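Local structure of nicotinate phosphoribosyltransferase (Porphyromonas gingivalis, 2IM5) at residues 45-48 against 49-53; 130-133 against 134-137; 225-228 against 229-232. The protein probably catalyses the ATP-dependent formation of nicotinate D-ribonucleotide from nicotinate and phosphoribosyl diphosphate, a step on the route to NAD(+). All coordinates share one frame; numbering follows the deposited sequence.

Contact 1 of 3, residues 45-48 against 49-53; sequences EFAE and LVRGE
Phe-46 and Val-50, one turn apart on the same helix, make the tight, buried side of this contact. CG of Phe-46, anti to the backbone nitrogen (chi1 -176°), carries the ring outward from the helix, so that its CD2-CE2 edge comes near Val-50, with CE2 of Phe-46 3.8 Å from CG2 of Val-50. That methyl meets the ring obliquely. At the margin of this packing stands the exposed Leu-49, whose CD1 is also oblique to the ring, 4.3 Å from CD1 of Phe-46. Beyond the helix the packing continues: Phe-134 of helix 120-134 meets Phe-46 edge-to-face, Val-50 lies on Leu-130, and Ala-47 rests on Val-97 and Ile-99 of strand 95-99.

The backbone is regular alpha-helix 44-56, within the N-terminal domain of the NAPRTase family, and its i to i+4 bonds include Val-50 N to Phe-46 O at 2.9 Å and Arg-51 N to Ala-47 O at 2.9 Å.

The Glu-48 and Arg-51 face is polar and partly exposed. Glu-48 bends at chi2 and Arg-51 at chi3, and the two chains cross at about a right angle in an i to i+3 salt bridge. NE and NH2 of Arg-51 converge on one carboxylate oxygen, each 3.0 Å from OE1 of Glu-48. That oxygen lies in the guanidinium plane, but both nitrogens approach it from the same face of the carboxylate, whose plane is turned 44° from that of the guanidinium. The carbonyl O of Ala-47 lies over one guanidinium face, toward its rim. Further charges extend the pair in both directions along the helix, since OE2 of Glu-48 pairs with Arg-55 and NH2 of Arg-51 with Glu-44.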
loop_
_atom_site.group_PDB
_atom_site.type_symbol
_atom_site.label_atom_id
_atom_site.label_comp_id
_atom_site.label_asym_id
_atom_site.label_seq_id
_atom_site.Cartn_x
_atom_site.Cartn_y
_atom_site.Cartn_z
ATOM N N GLU A 45 -23.961 14.778 6.443
ATOM C CA GLU A 45 -23.386 15.917 5.743
ATOM C C GLU A 45 -21.930 15.638 5.398
ATOM O O GLU A 45 -21.442 16.103 4.371
ATOM C CB GLU A 45 -23.513 17.206 6.558
ATOM C CG GLU A 45 -22.477 17.415 7.633
ATOM C CD GLU A 45 -22.526 18.828 8.203
ATOM O OE1 GLU A 45 -22.330 19.797 7.430
ATOM O OE2 GLU A 45 -22.758 18.967 9.423
ATOM N N PHE A 46 -21.238 14.882 6.247
ATOM C CA PHE A 46 -19.851 14.529 5.958
ATOM C C PHE A 46 -19.879 13.563 4.771
ATOM O O PHE A 46 -19.097 13.691 3.826
ATOM C CB PHE A 46 -19.190 13.838 7.150
ATOM C CG PHE A 46 -17.733 13.547 6.940
ATOM C CD1 PHE A 46 -16.785 14.562 7.052
ATOM C CD2 PHE A 46 -17.305 12.265 6.591
ATOM C CE1 PHE A 46 -15.427 14.308 6.820
ATOM C CE2 PHE A 46 -15.952 12.001 6.356
ATOM C CZ PHE A 46 -15.012 13.030 6.472
ATOM N N ALA A 47 -20.802 12.605 4.820
ATOM C CA ALA A 47 -20.937 11.627 3.746
ATOM C C ALA A 47 -21.150 12.364 2.433
ATOM O O ALA A 47 -20.625 11.974 1.391
ATOM C CB ALA A 47 -22.112 10.703 4.023
ATOM N N GLU A 48 -21.925 13.440 2.487
ATOM C CA GLU A 48 -22.197 14.226 1.295
ATOM C C GLU A 48 -20.927 14.933 0.813
ATOM O O GLU A 48 -20.713 15.106 -0.386
ATOM C CB GLU A 48 -23.301 15.244 1.580
ATOM C CG GLU A 48 -23.809 15.942 0.342
ATOM C CD GLU A 48 -24.135 14.969 -0.784
ATOM O OE1 GLU A 48 -24.848 13.970 -0.529
ATOM O OE2 GLU A 48 -23.681 15.207 -1.927
ATOM N N LEU A 49 -20.084 15.345 1.752
ATOM C CA LEU A 49 -18.833 15.995 1.383
ATOM C C LEU A 49 -17.961 14.978 0.645
ATOM O O LEU A 49 -17.283 15.311 -0.322
ATOM C CB LEU A 49 -18.094 16.489 2.629
ATOM C CG LEU A 49 -18.728 17.647 3.398
ATOM C CD1 LEU A 49 -17.895 17.957 4.624
ATOM C CD2 LEU A 49 -18.821 18.864 2.490
ATOM N N VAL A 50 -17.990 13.734 1.111
ATOM C CA VAL A 50 -17.208 12.676 0.494
ATOM C C VAL A 50 -17.712 12.414 -0.916
ATOM O O VAL A 50 -16.920 12.321 -1.856
ATOM C CB VAL A 50 -17.286 11.378 1.314
ATOM C CG1 VAL A 50 -16.579 10.247 0.575
ATOM C CG2 VAL A 50 -16.650 11.597 2.678
ATOM N N ARG A 51 -19.028 12.304 -1.067
ATOM C CA ARG A 51 -19.611 12.061 -2.380
ATOM C C ARG A 51 -19.226 13.170 -3.358
ATOM O O ARG A 51 -18.972 12.910 -4.537
ATOM C CB ARG A 51 -21.141 11.936 -2.282
ATOM C CG ARG A 51 -21.603 10.602 -1.695
ATOM C CD ARG A 51 -23.115 10.400 -1.817
ATOM N NE ARG A 51 -23.839 11.182 -0.827
ATOM C CZ ARG A 51 -24.344 10.693 0.299
ATOM N NH1 ARG A 51 -24.221 9.406 0.592
ATOM N NH2 ARG A 51 -24.956 11.506 1.148
ATOM N N GLY A 52 -19.176 14.404 -2.866
ATOM C CA GLY A 52 -18.806 15.519 -3.717
ATOM C C GLY A 52 -17.375 15.409 -4.214
ATOM O O GLY A 52 -17.086 15.701 -5.377
ATOM N N GLU A 53 -16.475 14.992 -3.332
ATOM C CA GLU A 53 -15.071 14.831 -3.691
ATOM C C GLU A 53 -14.923 13.688 -4.687
ATOM O O GLU A 53 -14.140 13.770 -5.636
ATOM C CB GLU A 53 -14.239 14.529 -2.448
ATOM C CG GLU A 53 -14.093 15.696 -1.490
ATOM C CD GLU A 53 -13.397 16.887 -2.127
ATOM O OE1 GLU A 53 -12.403 16.691 -2.867
ATOM O OE2 GLU A 53 -13.840 18.029 -1.882
#

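Contact 2 of 3, residues 130-133 against 134-137; sequences LYYR and FIGA
Tyr-131 carries its ring anti to the backbone nitrogen (chi1 176°), while Ile-135 holds CG1 between its nitrogen and carbonyl carbon (chi1 68°); together these torsions bring both branches of the isoleucine onto the tyrosine ring. A Schellman motif ends helix 120-134 here, with Gly-136 as the C-prime residue. CG2 of Ile-135 sits over one face of the Tyr-131 ring as a CH-pi contact, 4.3 Å from the centroid and 24° off the normal. CD1 of Ile-135 lies on the same side of that ring, toward its CE2-CZ edge, 3.8 Å from CE2 of Tyr-131.

The last regular turn is closed by Phe-134 N to Leu-130 O at 2.8 Å and Ile-135 N to Tyr-131 O at 3.0 Å. Gly-136 then takes positive phi, and the chain turns back so that Ala-137 N reaches Tyr-132 O at 2.8 Å. The Tyr-132 ring stacks on Phe-171, and its hydroxyl is hydrogen-bonded to Glu-343 O and to Asn-336. CB of Ala-137 lies at the edge of this ring, near its plane. Inside the turn, Gly-136 N bonds Arg-133 O at 2.9 Å from well above the carbonyl plane.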
loop_
_atom_site.group_PDB
_atom_site.type_symbol
_atom_site.label_atom_id
_atom_site.label_comp_id
_atom_site.label_asym_id
_atom_site.label_seq_id
_atom_site.Cartn_x
_atom_site.Cartn_y
_atom_site.Cartn_z
ATOM N N LEU A 130 -10.540 15.626 4.401
ATOM C CA LEU A 130 -11.863 16.186 4.668
ATOM C C LEU A 130 -12.163 16.170 6.152
ATOM O O LEU A 130 -12.741 17.110 6.676
ATOM C CB LEU A 130 -12.963 15.383 3.972
ATOM C CG LEU A 130 -13.307 15.631 2.508
ATOM C CD1 LEU A 130 -14.470 14.714 2.126
ATOM C CD2 LEU A 130 -13.695 17.093 2.293
ATOM N N TYR A 131 -11.774 15.086 6.812
ATOM C CA TYR A 131 -12.018 14.920 8.236
ATOM C C TYR A 131 -11.410 16.038 9.079
ATOM O O TYR A 131 -12.107 16.678 9.866
ATOM C CB TYR A 131 -11.470 13.574 8.709
ATOM C CG TYR A 131 -11.611 13.367 10.194
ATOM C CD1 TYR A 131 -12.853 13.118 10.766
ATOM C CD2 TYR A 131 -10.501 13.453 11.034
ATOM C CE1 TYR A 131 -12.992 12.960 12.148
ATOM C CE2 TYR A 131 -10.624 13.298 12.408
ATOM C CZ TYR A 131 -11.871 13.052 12.960
ATOM O OH TYR A 131 -11.988 12.887 14.325
ATOM N N TYR A 132 -10.108 16.264 8.923
ATOM C CA TYR A 132 -9.432 17.300 9.693
ATOM C C TYR A 132 -10.010 18.677 9.395
ATOM O O TYR A 132 -10.132 19.503 10.293
ATOM C CB TYR A 132 -7.929 17.246 9.424
ATOM C CG TYR A 132 -7.338 15.939 9.900
ATOM C CD1 TYR A 132 -7.319 15.619 11.255
ATOM C CD2 TYR A 132 -6.846 15.000 8.992
ATOM C CE1 TYR A 132 -6.830 14.398 11.700
ATOM C CE2 TYR A 132 -6.353 13.774 9.423
ATOM C CZ TYR A 132 -6.347 13.481 10.777
ATOM O OH TYR A 132 -5.858 12.274 11.207
ATOM N N ARG A 133 -10.380 18.920 8.140
ATOM C CA ARG A 133 -10.984 20.199 7.787
ATOM C C ARG A 133 -12.304 20.309 8.546
ATOM O O ARG A 133 -12.604 21.331 9.170
ATOM C CB ARG A 133 -11.306 20.277 6.298
ATOM C CG ARG A 133 -10.133 20.449 5.369
ATOM C CD ARG A 133 -10.663 20.671 3.958
ATOM N NE ARG A 133 -9.606 20.702 2.954
ATOM C CZ ARG A 133 -9.826 20.850 1.651
ATOM N NH1 ARG A 133 -11.067 20.983 1.198
ATOM N NH2 ARG A 133 -8.810 20.860 0.802
ATOM N N PHE A 134 -13.083 19.231 8.480
ATOM C CA PHE A 134 -14.387 19.168 9.115
ATOM C C PHE A 134 -14.365 19.485 10.604
ATOM O O PHE A 134 -15.233 20.201 11.093
ATOM C CB PHE A 134 -15.006 17.783 8.903
ATOM C CG PHE A 134 -16.498 17.756 9.072
ATOM C CD1 PHE A 134 -17.326 18.345 8.126
ATOM C CD2 PHE A 134 -17.076 17.125 10.166
ATOM C CE1 PHE A 134 -18.718 18.299 8.267
ATOM C CE2 PHE A 134 -18.464 17.073 10.316
ATOM C CZ PHE A 134 -19.286 17.661 9.366
ATOM N N ILE A 135 -13.388 18.945 11.329
ATOM C CA ILE A 135 -13.317 19.192 12.763
ATOM C C ILE A 135 -12.477 20.422 13.083
ATOM O O ILE A 135 -12.129 20.664 14.238
ATOM C CB ILE A 135 -12.755 17.975 13.526
ATOM C CG1 ILE A 135 -11.281 17.767 13.192
ATOM C CG2 ILE A 135 -13.558 16.738 13.183
ATOM C CD1 ILE A 135 -10.609 16.723 14.062
ATOM N N GLY A 136 -12.160 21.195 12.048
ATOM C CA GLY A 136 -11.379 22.405 12.226
ATOM C C GLY A 136 -9.935 22.258 12.675
ATOM O O GLY A 136 -9.354 23.218 13.173
ATOM N N ALA A 137 -9.343 21.080 12.500
ATOM C CA ALA A 137 -7.952 20.885 12.901
ATOM C C ALA A 137 -7.010 21.542 11.891
ATOM O O ALA A 137 -7.293 21.579 10.695
ATOM C CB ALA A 137 -7.641 19.405 13.018
#

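Contact 3 of 3, residues 225-228 against 229-232; sequences YKMA and NYVA
Met-227 lies against Tyr-230 and Val-231, the residues three and four places further along. Its chain is bent at chi2 (-60°), which swings the sulfur toward the tyrosine: SD of Met-227 stands 5.2 Å from the centroid of the Tyr-230 ring, an oblique Met-aromatic contact 46° off the ring normal. The same sulfur is 4.2 Å from CB of Tyr-230, while CB of Met-227 meets CG2 of Val-231 at 3.9 Å. This Val-231 methyl also packs on the Met-227 carbonyl.

The backbone fixes these neighbours. Val-231 N bonds Met-227 O at 2.9 Å, and Ala-232 N bonds Ala-228 O at the same length. Before this first regular turn, two waters link the incoming chain to the helix. One receives the N-H of Tyr-230 and donates to Lys-226 O at 2.8 Å. The other receives the N-H of Asn-229 at 2.9 Å from Asn-229 N and lies close to Tyr-225 O as well.

Further out, the Tyr-230 ring meets that of His-265. Asn-229 and Ala-232 lie on Ile-216 of helix 213-223, and Ala-232 O accepts a hydrogen bond from Trp-215. The Tyr-225 hydroxyl is hydrogen-bonded to Glu-381 of helix 379-389, tying the incoming chain to the C-terminal helix. This is the N-terminal turn of helix 228-240, where water accepts from backbone N-H groups that have no i-4 carbonyl within the helix, after a short connection from helix 213-223.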
loop_
_atom_site.group_PDB
_atom_site.type_symbol
_atom_site.label_atom_id
_atom_site.label_comp_id
_atom_site.label_asym_id
_atom_site.label_seq_id
_atom_site.Cartn_x
_atom_site.Cartn_y
_atom_site.Cartn_z
ATOM N N TYR A 225 -6.194 -21.207 -1.168
ATOM C CA TYR A 225 -5.116 -20.850 -0.251
ATOM C C TYR A 225 -3.789 -21.590 -0.415
ATOM O O TYR A 225 -2.726 -20.998 -0.252
ATOM C CB TYR A 225 -5.621 -20.987 1.185
ATOM C CG TYR A 225 -6.838 -20.129 1.422
ATOM C CD1 TYR A 225 -6.737 -18.737 1.431
ATOM C CD2 TYR A 225 -8.102 -20.701 1.563
ATOM C CE1 TYR A 225 -7.856 -17.937 1.572
ATOM C CE2 TYR A 225 -9.237 -19.911 1.704
ATOM C CZ TYR A 225 -9.107 -18.530 1.708
ATOM O OH TYR A 225 -10.214 -17.731 1.847
ATOM N N LYS A 226 -3.833 -22.876 -0.736
ATOM C CA LYS A 226 -2.591 -23.620 -0.885
ATOM C C LYS A 226 -1.644 -23.035 -1.933
ATOM O O LYS A 226 -0.451 -22.912 -1.686
ATOM C CB LYS A 226 -2.884 -25.092 -1.190
ATOM C CG LYS A 226 -3.407 -25.861 0.023
ATOM C CD LYS A 226 -3.696 -27.323 -0.302
ATOM C CE LYS A 226 -4.074 -28.085 0.962
ATOM N NZ LYS A 226 -4.384 -29.506 0.700
ATOM N N MET A 227 -2.171 -22.653 -3.090
ATOM C CA MET A 227 -1.334 -22.097 -4.147
ATOM C C MET A 227 -1.317 -20.573 -4.283
ATOM O O MET A 227 -0.627 -20.043 -5.154
ATOM C CB MET A 227 -1.731 -22.710 -5.490
ATOM C CG MET A 227 -1.257 -24.153 -5.681
ATOM S SD MET A 227 0.567 -24.361 -5.593
ATOM C CE MET A 227 0.691 -25.540 -4.215
ATOM N N ALA A 228 -2.051 -19.874 -3.423
ATOM C CA ALA A 228 -2.128 -18.407 -3.495
ATOM C C ALA A 228 -0.785 -17.698 -3.660
ATOM O O ALA A 228 -0.560 -17.019 -4.673
ATOM C CB ALA A 228 -2.851 -17.857 -2.272
ATOM N N ASN A 229 0.101 -17.854 -2.674
ATOM C CA ASN A 229 1.407 -17.204 -2.714
ATOM C C ASN A 229 2.193 -17.572 -3.966
ATOM O O ASN A 229 2.736 -16.701 -4.644
ATOM C CB ASN A 229 2.234 -17.569 -1.466
ATOM C CG ASN A 229 1.833 -16.767 -0.232
ATOM O OD1 ASN A 229 1.624 -17.335 0.854
ATOM N ND2 ASN A 229 1.732 -15.455 -0.381
ATOM N N TYR A 230 2.244 -18.863 -4.279
ATOM C CA TYR A 230 2.998 -19.328 -5.444
ATOM C C TYR A 230 2.510 -18.746 -6.775
ATOM O O TYR A 230 3.296 -18.190 -7.542
ATOM C CB TYR A 230 2.968 -20.856 -5.529
ATOM C CG TYR A 230 3.824 -21.393 -6.650
ATOM C CD1 TYR A 230 5.199 -21.583 -6.481
ATOM C CD2 TYR A 230 3.268 -21.661 -7.902
ATOM C CE1 TYR A 230 5.997 -22.030 -7.536
ATOM C CE2 TYR A 230 4.051 -22.103 -8.959
ATOM C CZ TYR A 230 5.412 -22.286 -8.773
ATOM O OH TYR A 230 6.176 -22.732 -9.825
ATOM N N VAL A 231 1.216 -18.881 -7.054
ATOM C CA VAL A 231 0.667 -18.360 -8.306
ATOM C C VAL A 231 0.732 -16.829 -8.371
ATOM O O VAL A 231 0.914 -16.252 -9.448
ATOM C CB VAL A 231 -0.782 -18.818 -8.506
ATOM C CG1 VAL A 231 -1.284 -18.374 -9.877
ATOM C CG2 VAL A 231 -0.858 -20.330 -8.397
ATOM N N ALA A 232 0.578 -16.170 -7.225
ATOM C CA ALA A 232 0.660 -14.714 -7.197
ATOM C C ALA A 232 2.067 -14.275 -7.640
ATOM O O ALA A 232 2.213 -13.344 -8.430
ATOM C CB ALA A 232 0.361 -14.192 -5.792
HETATM O O HOH W 1 -0.500 -19.439 -0.341
HETATM O O HOH W 2 1.578 -21.067 -2.391
#

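Overall arrangement
The three contacts follow one another along the chain. Contacts 1 and 2 are neighbours, about 13 Å apart centre to centre: residues 45-53 of helix 44-56 pack against the C-terminal end of helix 120-134. Phe-134 touches both Glu-45 and Leu-49, with CD1 of Phe-134 3.6 Å from CD1 of Leu-49, and Phe-46 reaches the backbone at Tyr-131. Strand 95-99, at one border of the antiparallel sheet, adjoins contact 1. Contact 3 starts helix 228-240, about 39 Å from contact 1 and about 42 Å from contact 2, centre to centre. Contacts 2 and 3 lie on opposite sides of the chain's centre. Contact 1 belongs to the N-terminal family region, contact 3 to the later one, of the TIM-barrel clan.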